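47 KDA membrane antigen (PDB 1O75) binds penicillin and has zinc-stimulated carboxypeptidase activity on synthetic depsipeptides, and is a possible D,D-carboxypeptidase acting on peptidoglycan. Local coordinates at residues T316-A319 against R323-V326. The protein carries 2 engineered substitutions. Residues are numbered along the deposited sequence; the frame is centred on the assembly and turned at random.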
loop_
_atom_site.group_PDB
_atom_site.type_symbol
_atom_site.label_atom_id
_atom_site.label_comp_id
_atom_site.label_asym_id
_atom_site.label_seq_id
_atom_site.Cartn_x
_atom_site.Cartn_y
_atom_site.Cartn_z
ATOM N N THR B 316 -23.584 -4.902 1.567
ATOM C CA THR B 316 -23.667 -6.207 0.938
ATOM C C THR B 316 -22.928 -6.155 -0.407
ATOM O O THR B 316 -23.372 -5.478 -1.317
ATOM C CB THR B 316 -25.144 -6.620 0.701
ATOM O OG1 THR B 316 -25.823 -6.658 1.965
ATOM C CG2 THR B 316 -25.227 -8.029 0.054
ATOM N N LEU B 317 -21.813 -6.881 -0.512
ATOM C CA LEU B 317 -21.014 -6.944 -1.750
ATOM C C LEU B 317 -21.648 -7.977 -2.685
ATOM O O LEU B 317 -21.851 -9.117 -2.296
ATOM C CB LEU B 317 -19.579 -7.391 -1.427
ATOM C CG LEU B 317 -18.544 -6.361 -0.962
ATOM C CD1 LEU B 317 -19.150 -5.320 -0.105
ATOM C CD2 LEU B 317 -17.422 -7.093 -0.249
ATOM N N ILE B 318 -21.908 -7.575 -3.921
ATOM C CA ILE B 318 -22.552 -8.417 -4.913
ATOM C C ILE B 318 -21.614 -8.738 -6.080
ATOM O O ILE B 318 -21.146 -7.840 -6.786
ATOM C CB ILE B 318 -23.821 -7.710 -5.413
ATOM C CG1 ILE B 318 -24.785 -7.526 -4.211
ATOM C CG2 ILE B 318 -24.464 -8.513 -6.529
ATOM C CD1 ILE B 318 -25.893 -6.538 -4.483
ATOM N N ALA B 319 -21.361 -10.027 -6.277
ATOM C CA ALA B 319 -20.436 -10.483 -7.314
ATOM C C ALA B 319 -20.943 -11.773 -7.965
ATOM O O ALA B 319 -21.446 -12.647 -7.283
ATOM C CB ALA B 319 -19.050 -10.727 -6.689
ATOM N N ARG B 323 -21.192 -16.011 -3.119
ATOM C CA ARG B 323 -22.186 -15.791 -2.085
ATOM C C ARG B 323 -22.047 -14.306 -1.705
ATOM O O ARG B 323 -20.949 -13.743 -1.787
ATOM C CB ARG B 323 -21.865 -16.697 -0.891
ATOM C CG ARG B 323 -22.954 -16.791 0.171
ATOM C CD ARG B 323 -22.769 -18.040 1.038
ATOM N NE ARG B 323 -21.604 -17.959 1.918
ATOM C CZ ARG B 323 -20.641 -18.875 1.981
ATOM N NH1 ARG B 323 -20.693 -19.948 1.209
ATOM N NH2 ARG B 323 -19.633 -18.726 2.828
ATOM N N ASP B 324 -23.148 -13.658 -1.329
ATOM C CA ASP B 324 -23.080 -12.242 -0.934
ATOM C C ASP B 324 -22.134 -12.109 0.270
ATOM O O ASP B 324 -22.041 -13.002 1.103
ATOM C CB ASP B 324 -24.463 -11.696 -0.541
ATOM C CG ASP B 324 -25.379 -11.430 -1.745
ATOM O OD1 ASP B 324 -24.981 -11.678 -2.907
ATOM O OD2 ASP B 324 -26.516 -10.959 -1.531
ATOM N N VAL B 325 -21.406 -11.005 0.352
ATOM C CA VAL B 325 -20.529 -10.787 1.493
ATOM C C VAL B 325 -21.156 -9.640 2.255
ATOM O O VAL B 325 -21.263 -8.538 1.723
ATOM C CB VAL B 325 -19.129 -10.377 1.048
ATOM C CG1 VAL B 325 -18.283 -10.023 2.278
ATOM C CG2 VAL B 325 -18.505 -11.523 0.235
ATOM N N VAL B 326 -21.556 -9.884 3.497
ATOM C CA VAL B 326 -22.218 -8.851 4.280
ATOM C C VAL B 326 -21.296 -8.332 5.360
ATOM O O VAL B 326 -20.716 -9.111 6.109
ATOM C CB VAL B 326 -23.530 -9.394 4.945
ATOM C CG1 VAL B 326 -24.231 -8.289 5.724
ATOM C CG2 VAL B 326 -24.478 -9.940 3.871
HETATM O O HOH W 1 -20.015 -11.266 -3.160
HETATM O O HOH W 2 -23.022 -11.964 -4.786
#
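The carbonyl oxygen of V325 takes two approaches from the strand beside it: L317 N donates a nearly straight hydrogen bond to V325 O at 2.8 Å, and T316 CA comes to 3.4 Å from the same V325 O as a CA-H...O contact. The return bond, from V325 N to L317 O, is longer at 3.3 Å. L317 and V325 thus form the hydrogen-bonded pair of an antiparallel hairpin, followed by the non-hydrogen-bonded pair T316-V326. Past L317 the two chains diverge and two waters bridge them. One molecule links L317 O and R323 O; a second accepts from A319 N and lies 2.7 Å from D324 OD1, to which it can donate.

On one face of the sheet, L317 CD2 reaches across to V325 CB, 3.9 Å away, and the two side chains run aslant to each other. On the other, T316 has OG1 at chi1 -60°, which leaves CG2 anti to its own nitrogen; this brings the methyl within 3.6 Å of D324 OD2 and leaves OG1 beside V326 CG2. The D324 carboxylate finds its main partner elsewhere, in a salt bridge from OD2 to R201, while N187 binds OD1; these contacts would hold the group in place.

V325 belongs to the outermost strand, within this chain, of a four-stranded sheet in the Tp47 domain C family region. Strand 311-319 pairs on its other edge with 255-262, and Y251 of helix 245-252 packs against L317 and V325, with V214 of strand 212-220 also touching V325.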